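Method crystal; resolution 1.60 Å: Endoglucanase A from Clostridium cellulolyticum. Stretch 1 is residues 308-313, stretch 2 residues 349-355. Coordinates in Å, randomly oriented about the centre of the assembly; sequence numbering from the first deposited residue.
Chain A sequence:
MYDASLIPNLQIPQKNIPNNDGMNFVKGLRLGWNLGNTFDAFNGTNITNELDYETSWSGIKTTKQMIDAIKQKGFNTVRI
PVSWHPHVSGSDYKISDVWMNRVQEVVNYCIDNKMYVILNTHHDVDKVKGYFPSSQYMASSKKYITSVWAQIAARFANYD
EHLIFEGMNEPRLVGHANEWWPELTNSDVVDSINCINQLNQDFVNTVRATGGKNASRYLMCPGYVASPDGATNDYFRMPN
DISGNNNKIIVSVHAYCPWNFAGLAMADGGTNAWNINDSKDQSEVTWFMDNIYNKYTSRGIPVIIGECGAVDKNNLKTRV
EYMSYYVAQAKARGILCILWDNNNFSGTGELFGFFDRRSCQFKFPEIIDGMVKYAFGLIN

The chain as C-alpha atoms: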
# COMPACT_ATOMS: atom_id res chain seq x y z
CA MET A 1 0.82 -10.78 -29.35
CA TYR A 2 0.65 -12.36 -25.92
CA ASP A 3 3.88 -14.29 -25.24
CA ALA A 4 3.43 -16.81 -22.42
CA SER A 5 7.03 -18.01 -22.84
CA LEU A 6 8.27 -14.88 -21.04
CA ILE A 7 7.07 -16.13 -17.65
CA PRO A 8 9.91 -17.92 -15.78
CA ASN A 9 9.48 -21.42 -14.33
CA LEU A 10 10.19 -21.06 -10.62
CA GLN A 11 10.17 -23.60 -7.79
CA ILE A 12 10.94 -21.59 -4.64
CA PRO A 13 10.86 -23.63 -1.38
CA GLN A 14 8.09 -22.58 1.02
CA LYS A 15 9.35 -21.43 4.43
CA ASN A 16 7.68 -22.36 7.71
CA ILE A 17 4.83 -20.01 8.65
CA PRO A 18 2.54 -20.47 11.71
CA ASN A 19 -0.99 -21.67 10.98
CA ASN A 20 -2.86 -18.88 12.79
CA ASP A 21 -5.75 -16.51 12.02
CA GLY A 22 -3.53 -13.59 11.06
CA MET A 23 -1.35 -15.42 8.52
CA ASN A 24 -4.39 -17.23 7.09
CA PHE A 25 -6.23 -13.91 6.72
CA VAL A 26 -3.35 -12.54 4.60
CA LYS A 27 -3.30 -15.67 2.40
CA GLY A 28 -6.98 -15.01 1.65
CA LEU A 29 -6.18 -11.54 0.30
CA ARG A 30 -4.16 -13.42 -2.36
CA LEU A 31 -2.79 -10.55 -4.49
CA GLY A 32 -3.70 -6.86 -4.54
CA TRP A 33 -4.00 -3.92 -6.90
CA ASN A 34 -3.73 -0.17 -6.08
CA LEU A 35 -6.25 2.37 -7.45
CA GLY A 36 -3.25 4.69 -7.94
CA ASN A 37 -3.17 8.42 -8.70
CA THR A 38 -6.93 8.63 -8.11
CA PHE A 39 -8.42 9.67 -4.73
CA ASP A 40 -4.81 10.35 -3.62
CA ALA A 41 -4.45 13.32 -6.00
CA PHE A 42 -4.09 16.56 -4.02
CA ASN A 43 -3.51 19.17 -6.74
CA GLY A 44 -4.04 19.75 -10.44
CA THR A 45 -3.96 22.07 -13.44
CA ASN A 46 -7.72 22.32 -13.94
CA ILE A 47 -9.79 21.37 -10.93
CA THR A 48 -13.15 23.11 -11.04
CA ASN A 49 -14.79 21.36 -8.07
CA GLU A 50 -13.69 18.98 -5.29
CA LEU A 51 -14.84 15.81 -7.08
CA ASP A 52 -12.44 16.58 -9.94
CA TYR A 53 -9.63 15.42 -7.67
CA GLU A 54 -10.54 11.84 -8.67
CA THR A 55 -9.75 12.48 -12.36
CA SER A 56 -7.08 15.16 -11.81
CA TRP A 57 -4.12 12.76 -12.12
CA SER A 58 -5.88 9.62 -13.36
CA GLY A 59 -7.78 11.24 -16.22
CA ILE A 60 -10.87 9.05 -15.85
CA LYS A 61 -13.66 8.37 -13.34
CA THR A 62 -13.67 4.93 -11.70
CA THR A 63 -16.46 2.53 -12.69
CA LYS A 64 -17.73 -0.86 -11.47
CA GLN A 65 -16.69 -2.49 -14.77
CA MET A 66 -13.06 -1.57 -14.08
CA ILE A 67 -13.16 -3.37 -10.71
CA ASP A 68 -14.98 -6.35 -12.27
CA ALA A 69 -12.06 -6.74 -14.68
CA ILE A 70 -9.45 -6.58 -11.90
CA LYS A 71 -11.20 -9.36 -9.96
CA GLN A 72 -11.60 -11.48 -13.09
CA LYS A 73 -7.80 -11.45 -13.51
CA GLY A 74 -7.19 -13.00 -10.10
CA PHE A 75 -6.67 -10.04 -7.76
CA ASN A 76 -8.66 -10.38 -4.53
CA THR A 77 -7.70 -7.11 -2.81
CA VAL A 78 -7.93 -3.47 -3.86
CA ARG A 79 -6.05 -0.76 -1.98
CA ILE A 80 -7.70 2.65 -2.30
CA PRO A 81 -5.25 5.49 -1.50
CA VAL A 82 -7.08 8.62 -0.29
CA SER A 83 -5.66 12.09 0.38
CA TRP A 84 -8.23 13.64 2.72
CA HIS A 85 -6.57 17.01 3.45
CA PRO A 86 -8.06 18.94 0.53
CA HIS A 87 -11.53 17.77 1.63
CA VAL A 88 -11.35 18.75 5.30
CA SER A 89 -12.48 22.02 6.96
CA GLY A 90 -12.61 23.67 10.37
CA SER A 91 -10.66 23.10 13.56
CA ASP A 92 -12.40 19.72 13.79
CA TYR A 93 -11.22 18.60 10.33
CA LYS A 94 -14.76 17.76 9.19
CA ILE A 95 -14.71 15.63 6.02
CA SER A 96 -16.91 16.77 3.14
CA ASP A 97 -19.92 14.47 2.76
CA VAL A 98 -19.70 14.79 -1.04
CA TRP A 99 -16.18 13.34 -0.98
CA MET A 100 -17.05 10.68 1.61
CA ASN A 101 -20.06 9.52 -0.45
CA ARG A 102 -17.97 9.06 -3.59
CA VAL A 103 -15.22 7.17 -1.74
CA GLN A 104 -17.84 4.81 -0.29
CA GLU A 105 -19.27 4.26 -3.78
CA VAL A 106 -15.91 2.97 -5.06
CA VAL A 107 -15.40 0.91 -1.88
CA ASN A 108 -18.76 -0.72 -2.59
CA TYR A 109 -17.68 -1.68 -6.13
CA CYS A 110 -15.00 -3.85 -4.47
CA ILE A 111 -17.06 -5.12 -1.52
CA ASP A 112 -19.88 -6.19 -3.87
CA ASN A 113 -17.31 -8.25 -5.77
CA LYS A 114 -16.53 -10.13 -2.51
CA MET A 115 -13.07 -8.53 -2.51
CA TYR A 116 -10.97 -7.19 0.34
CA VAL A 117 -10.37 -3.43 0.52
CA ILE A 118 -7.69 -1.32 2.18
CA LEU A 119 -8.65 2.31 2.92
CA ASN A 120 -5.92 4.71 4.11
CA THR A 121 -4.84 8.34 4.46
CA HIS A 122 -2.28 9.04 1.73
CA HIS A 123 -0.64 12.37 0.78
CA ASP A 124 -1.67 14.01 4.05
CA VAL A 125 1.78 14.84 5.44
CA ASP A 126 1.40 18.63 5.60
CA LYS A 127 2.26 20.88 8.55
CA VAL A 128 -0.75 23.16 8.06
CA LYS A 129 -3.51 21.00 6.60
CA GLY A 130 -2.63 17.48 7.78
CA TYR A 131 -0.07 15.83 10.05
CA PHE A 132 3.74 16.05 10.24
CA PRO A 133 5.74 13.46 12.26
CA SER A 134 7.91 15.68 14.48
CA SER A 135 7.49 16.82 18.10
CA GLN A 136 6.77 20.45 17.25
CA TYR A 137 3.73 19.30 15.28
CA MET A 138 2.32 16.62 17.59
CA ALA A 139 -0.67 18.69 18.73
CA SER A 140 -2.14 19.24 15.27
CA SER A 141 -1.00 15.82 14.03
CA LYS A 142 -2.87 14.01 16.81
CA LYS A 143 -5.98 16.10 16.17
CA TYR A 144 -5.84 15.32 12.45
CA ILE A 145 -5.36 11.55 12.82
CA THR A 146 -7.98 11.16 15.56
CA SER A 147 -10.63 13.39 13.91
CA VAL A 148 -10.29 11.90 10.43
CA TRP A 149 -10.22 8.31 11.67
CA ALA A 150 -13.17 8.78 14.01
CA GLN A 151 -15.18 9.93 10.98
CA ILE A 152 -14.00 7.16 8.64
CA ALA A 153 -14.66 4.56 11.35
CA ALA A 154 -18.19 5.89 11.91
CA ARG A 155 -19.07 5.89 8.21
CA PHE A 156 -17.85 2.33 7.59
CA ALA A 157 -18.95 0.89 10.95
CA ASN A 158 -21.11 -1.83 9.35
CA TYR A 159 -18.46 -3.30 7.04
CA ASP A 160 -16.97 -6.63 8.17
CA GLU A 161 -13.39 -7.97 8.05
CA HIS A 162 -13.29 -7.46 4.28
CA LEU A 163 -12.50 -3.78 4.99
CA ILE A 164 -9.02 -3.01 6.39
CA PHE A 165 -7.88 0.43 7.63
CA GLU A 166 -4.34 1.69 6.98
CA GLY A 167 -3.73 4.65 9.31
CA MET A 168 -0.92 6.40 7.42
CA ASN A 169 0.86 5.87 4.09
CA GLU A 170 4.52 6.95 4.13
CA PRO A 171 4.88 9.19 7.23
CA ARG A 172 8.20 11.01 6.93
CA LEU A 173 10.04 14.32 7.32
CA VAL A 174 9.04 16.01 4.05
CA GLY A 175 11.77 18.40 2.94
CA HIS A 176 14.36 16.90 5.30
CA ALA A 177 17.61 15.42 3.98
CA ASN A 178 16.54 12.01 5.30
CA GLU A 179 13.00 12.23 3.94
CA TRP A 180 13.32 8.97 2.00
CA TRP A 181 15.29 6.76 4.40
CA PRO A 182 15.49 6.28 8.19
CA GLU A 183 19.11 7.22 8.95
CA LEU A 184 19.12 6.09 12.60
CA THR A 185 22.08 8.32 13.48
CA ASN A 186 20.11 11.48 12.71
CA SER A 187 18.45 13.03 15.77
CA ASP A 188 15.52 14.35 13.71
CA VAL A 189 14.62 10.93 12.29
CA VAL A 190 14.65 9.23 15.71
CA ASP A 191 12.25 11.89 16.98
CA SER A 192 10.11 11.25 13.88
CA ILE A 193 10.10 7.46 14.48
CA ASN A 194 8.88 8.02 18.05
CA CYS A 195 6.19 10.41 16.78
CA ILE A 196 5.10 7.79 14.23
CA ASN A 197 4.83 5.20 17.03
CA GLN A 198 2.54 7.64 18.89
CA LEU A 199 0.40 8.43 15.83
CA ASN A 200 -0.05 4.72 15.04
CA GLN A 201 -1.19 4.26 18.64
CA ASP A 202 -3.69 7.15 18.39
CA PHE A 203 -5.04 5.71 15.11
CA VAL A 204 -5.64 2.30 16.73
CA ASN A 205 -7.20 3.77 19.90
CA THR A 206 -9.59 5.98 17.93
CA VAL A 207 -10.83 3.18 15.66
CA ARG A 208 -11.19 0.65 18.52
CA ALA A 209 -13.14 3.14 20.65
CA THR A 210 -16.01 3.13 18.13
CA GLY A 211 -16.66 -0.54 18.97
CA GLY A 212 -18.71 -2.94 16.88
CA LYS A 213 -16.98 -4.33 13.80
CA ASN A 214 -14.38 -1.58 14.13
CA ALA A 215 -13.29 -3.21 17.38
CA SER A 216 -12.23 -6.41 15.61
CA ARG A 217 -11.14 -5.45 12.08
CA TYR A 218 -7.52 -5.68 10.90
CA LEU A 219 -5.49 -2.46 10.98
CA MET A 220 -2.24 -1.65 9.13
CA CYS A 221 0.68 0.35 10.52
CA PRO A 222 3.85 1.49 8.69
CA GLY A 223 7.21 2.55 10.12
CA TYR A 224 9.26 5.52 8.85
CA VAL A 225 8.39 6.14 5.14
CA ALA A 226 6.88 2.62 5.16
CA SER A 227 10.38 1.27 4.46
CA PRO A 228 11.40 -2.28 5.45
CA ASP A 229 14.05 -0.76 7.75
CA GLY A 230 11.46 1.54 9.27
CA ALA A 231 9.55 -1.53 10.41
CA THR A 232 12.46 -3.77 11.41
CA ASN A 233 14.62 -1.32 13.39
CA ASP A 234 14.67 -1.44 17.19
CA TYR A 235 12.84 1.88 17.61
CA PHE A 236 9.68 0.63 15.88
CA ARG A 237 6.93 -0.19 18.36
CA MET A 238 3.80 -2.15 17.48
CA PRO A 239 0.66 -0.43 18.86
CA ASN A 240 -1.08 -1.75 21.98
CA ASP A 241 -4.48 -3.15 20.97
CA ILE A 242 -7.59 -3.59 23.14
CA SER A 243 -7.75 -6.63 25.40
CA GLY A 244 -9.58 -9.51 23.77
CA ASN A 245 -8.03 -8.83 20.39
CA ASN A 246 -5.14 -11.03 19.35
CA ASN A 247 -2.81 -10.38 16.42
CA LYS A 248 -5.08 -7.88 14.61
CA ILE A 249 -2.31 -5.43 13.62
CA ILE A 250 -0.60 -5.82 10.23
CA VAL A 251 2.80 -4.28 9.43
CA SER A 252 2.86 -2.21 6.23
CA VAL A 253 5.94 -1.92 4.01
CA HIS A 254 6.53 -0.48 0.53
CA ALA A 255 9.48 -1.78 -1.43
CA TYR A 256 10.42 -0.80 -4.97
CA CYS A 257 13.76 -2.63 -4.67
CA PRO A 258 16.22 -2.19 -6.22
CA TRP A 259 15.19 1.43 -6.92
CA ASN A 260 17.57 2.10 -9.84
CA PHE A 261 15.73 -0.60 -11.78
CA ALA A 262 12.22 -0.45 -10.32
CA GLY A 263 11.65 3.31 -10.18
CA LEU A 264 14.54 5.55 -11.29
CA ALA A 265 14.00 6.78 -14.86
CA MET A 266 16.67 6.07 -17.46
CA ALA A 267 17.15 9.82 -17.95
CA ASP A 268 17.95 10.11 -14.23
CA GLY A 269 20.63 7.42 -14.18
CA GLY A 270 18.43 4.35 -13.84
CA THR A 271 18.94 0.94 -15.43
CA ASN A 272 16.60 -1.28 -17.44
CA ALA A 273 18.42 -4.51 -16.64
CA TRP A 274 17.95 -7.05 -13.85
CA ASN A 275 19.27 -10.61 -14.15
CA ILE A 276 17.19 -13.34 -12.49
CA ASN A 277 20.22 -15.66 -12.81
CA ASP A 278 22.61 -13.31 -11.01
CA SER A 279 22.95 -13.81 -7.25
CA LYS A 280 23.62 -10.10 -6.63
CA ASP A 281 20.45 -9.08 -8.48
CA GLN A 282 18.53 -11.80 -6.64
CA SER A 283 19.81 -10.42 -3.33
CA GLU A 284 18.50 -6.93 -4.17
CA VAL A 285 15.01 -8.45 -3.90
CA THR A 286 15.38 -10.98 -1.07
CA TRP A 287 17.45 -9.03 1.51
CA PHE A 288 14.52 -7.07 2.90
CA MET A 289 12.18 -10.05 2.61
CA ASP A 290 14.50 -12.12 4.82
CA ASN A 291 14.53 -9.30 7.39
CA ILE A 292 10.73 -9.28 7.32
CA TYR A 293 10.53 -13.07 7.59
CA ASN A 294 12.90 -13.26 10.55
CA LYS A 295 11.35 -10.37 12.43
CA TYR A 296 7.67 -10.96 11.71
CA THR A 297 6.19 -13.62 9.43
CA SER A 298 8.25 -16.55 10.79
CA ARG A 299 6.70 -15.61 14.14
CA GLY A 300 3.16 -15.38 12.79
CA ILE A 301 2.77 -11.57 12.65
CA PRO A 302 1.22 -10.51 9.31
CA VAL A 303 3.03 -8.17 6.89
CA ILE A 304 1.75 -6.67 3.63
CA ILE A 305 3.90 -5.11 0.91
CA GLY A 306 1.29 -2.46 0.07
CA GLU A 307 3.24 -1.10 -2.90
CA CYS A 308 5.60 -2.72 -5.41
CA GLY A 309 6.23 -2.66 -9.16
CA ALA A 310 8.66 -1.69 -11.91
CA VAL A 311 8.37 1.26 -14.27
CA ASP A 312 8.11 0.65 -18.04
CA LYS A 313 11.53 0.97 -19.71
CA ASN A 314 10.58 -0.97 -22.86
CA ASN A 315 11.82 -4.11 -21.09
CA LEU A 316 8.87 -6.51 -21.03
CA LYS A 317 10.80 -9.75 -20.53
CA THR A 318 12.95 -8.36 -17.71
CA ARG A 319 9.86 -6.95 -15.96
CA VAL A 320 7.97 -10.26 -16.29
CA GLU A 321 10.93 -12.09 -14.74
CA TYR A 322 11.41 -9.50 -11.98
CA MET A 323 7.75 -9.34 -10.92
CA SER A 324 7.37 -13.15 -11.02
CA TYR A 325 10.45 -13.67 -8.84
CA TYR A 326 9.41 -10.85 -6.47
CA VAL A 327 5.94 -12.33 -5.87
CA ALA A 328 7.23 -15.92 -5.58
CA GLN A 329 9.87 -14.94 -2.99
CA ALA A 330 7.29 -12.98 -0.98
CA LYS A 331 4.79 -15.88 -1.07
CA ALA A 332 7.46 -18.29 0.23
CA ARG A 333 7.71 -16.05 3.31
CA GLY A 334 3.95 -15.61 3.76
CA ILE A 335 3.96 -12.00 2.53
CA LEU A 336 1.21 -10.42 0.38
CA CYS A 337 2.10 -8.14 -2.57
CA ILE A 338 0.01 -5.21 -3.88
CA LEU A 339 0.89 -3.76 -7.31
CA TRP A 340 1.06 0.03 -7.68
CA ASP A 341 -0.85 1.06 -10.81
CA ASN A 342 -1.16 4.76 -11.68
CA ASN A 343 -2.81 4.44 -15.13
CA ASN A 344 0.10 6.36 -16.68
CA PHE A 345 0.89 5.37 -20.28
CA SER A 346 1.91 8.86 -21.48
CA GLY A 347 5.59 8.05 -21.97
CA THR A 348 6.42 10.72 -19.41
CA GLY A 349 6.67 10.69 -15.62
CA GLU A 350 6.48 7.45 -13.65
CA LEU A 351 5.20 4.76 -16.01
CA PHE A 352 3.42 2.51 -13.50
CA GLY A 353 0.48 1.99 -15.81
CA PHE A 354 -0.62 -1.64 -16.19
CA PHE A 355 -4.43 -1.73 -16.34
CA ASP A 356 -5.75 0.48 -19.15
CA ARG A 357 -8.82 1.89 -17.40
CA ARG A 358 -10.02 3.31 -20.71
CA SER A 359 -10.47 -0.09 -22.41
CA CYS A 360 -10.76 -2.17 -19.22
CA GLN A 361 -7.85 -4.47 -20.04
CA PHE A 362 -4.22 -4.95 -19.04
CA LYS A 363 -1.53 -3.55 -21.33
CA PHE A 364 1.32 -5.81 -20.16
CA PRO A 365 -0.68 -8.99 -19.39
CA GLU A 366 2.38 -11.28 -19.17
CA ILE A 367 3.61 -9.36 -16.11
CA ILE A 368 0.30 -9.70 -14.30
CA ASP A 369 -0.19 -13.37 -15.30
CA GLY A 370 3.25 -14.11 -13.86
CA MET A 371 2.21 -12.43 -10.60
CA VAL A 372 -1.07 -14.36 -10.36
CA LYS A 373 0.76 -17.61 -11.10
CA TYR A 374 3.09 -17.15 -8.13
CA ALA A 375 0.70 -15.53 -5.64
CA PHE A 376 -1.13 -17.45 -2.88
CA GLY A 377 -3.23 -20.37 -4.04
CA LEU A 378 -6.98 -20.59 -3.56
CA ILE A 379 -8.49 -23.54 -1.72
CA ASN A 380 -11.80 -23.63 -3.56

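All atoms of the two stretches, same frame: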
# COMPACT_ATOMS: atom_id res chain seq x y z
N CYS A 308 4.46 -2.15 -4.71
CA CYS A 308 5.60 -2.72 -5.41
C CYS A 308 5.35 -2.56 -6.91
O CYS A 308 4.26 -2.17 -7.32
CB CYS A 308 5.81 -4.20 -5.03
SG CYS A 308 4.48 -5.32 -5.49
N GLY A 309 6.38 -2.79 -7.72
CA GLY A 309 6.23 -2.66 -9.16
C GLY A 309 7.52 -2.19 -9.81
O GLY A 309 8.50 -1.91 -9.13
N ALA A 310 7.51 -2.13 -11.14
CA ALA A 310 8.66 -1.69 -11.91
C ALA A 310 8.15 -0.84 -13.07
O ALA A 310 7.20 -1.22 -13.76
CB ALA A 310 9.45 -2.88 -12.43
N VAL A 311 8.75 0.32 -13.23
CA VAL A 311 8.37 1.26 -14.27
C VAL A 311 8.72 0.74 -15.68
O VAL A 311 9.71 0.05 -15.87
CB VAL A 311 9.04 2.64 -14.00
CG1 VAL A 311 10.54 2.59 -14.26
CG2 VAL A 311 8.39 3.71 -14.80
N ASP A 312 7.88 1.07 -16.66
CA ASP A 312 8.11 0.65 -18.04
C ASP A 312 9.35 1.31 -18.65
O ASP A 312 9.44 2.54 -18.72
CB ASP A 312 6.88 0.96 -18.89
CG ASP A 312 7.05 0.60 -20.36
OD1 ASP A 312 7.90 -0.25 -20.71
OD2 ASP A 312 6.30 1.17 -21.18
N LYS A 313 10.30 0.49 -19.07
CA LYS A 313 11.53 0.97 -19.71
C LYS A 313 11.72 0.18 -20.99
O LYS A 313 12.84 -0.10 -21.40
CB LYS A 313 12.74 0.77 -18.78
CG LYS A 313 12.79 1.74 -17.60
CD LYS A 313 13.89 1.39 -16.61
CE LYS A 313 13.92 2.40 -15.49
NZ LYS A 313 14.79 1.99 -14.36
N GLY A 349 6.93 10.87 -17.04
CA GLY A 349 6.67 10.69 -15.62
C GLY A 349 6.93 9.26 -15.21
O GLY A 349 7.70 8.55 -15.86
N GLU A 350 6.30 8.82 -14.12
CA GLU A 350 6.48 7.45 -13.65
C GLU A 350 5.50 6.52 -14.34
O GLU A 350 4.29 6.55 -14.07
CB GLU A 350 6.32 7.39 -12.13
CG GLU A 350 7.38 8.18 -11.39
CD GLU A 350 7.44 7.84 -9.92
OE1 GLU A 350 6.41 8.02 -9.22
OE2 GLU A 350 8.51 7.38 -9.46
N LEU A 351 6.02 5.71 -15.26
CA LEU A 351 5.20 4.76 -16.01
C LEU A 351 4.84 3.50 -15.23
O LEU A 351 5.41 2.43 -15.46
CB LEU A 351 5.88 4.37 -17.34
CG LEU A 351 6.08 5.38 -18.48
CD1 LEU A 351 4.93 6.38 -18.53
CD2 LEU A 351 7.39 6.10 -18.31
N PHE A 352 3.90 3.64 -14.30
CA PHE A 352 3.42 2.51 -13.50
C PHE A 352 2.03 2.14 -13.98
O PHE A 352 1.18 1.72 -13.20
CB PHE A 352 3.37 2.87 -12.00
CG PHE A 352 4.70 2.79 -11.30
CD1 PHE A 352 5.33 1.56 -11.11
CD2 PHE A 352 5.32 3.93 -10.82
CE1 PHE A 352 6.54 1.48 -10.45
CE2 PHE A 352 6.53 3.86 -10.15
CZ PHE A 352 7.14 2.63 -9.97
N GLY A 353 1.78 2.34 -15.27
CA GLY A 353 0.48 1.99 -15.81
C GLY A 353 0.49 0.54 -16.25
O GLY A 353 1.43 0.11 -16.93
N PHE A 354 -0.50 -0.22 -15.81
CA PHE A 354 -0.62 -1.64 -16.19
C PHE A 354 -2.03 -1.89 -16.72
O PHE A 354 -2.20 -2.36 -17.85
CB PHE A 354 -0.32 -2.56 -14.99
CG PHE A 354 1.09 -2.46 -14.47
CD1 PHE A 354 2.12 -3.18 -15.07
CD2 PHE A 354 1.39 -1.63 -13.40
CE1 PHE A 354 3.43 -3.06 -14.62
CE2 PHE A 354 2.69 -1.50 -12.93
CZ PHE A 354 3.72 -2.22 -13.54
N PHE A 355 -3.04 -1.54 -15.93
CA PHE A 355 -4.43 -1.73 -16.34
C PHE A 355 -4.92 -0.49 -17.08
O PHE A 355 -4.97 0.61 -16.50
CB PHE A 355 -5.30 -2.00 -15.11
CG PHE A 355 -6.76 -2.17 -15.41
CD1 PHE A 355 -7.22 -3.31 -16.07
CD2 PHE A 355 -7.69 -1.23 -14.99
CE1 PHE A 355 -8.58 -3.50 -16.30
CE2 PHE A 355 -9.06 -1.41 -15.22
CZ PHE A 355 -9.50 -2.55 -15.87

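Two loops can be joined by a single backbone hydrogen bond, provided that side chains pack closely around it; residues 308-313 and 349-355 of this endoglucanase illustrate the principle. The touching parts, 309-312 and 350-354, run at 101° to each other, and the stretches bury 309 Å² between them. Cys308 turns its CB away and takes no part. Gly309 then lies against the edge of the Phe352 ring, its C 3.9 Å from Phe352 CE1. Its backbone angles (148/176) would jam a CB against the preceding carbonyl O, which calls for glycine. Ala310 points its small methyl away and contributes backbone instead: its O lies 3.6 Å from Phe354 CZ, while its N, 3.8 Å from Phe352 CE1 near the ring plane, is buried without a polar partner. Val311 has 66 Å² covered, the most in stretch 1. Its CA lies over one face of Phe352 and makes a CA-H...O contact with Leu351 O at 3.4 Å. Branched and apolar, it packs CG2 3.6 Å from Leu351 CB, which points toward stretch 1, and approaches Leu351 N to 3.1 Å. Asp312 supplies the hydrogen bond, its backbone N donating to Leu351 O at 3.1 Å with a nearly straight angle of 162°, while its OD1 is hydrogen-bonded just beyond the stretches. Lys313, beyond the contact, has its amine hydrogen-bonded elsewhere in the structure.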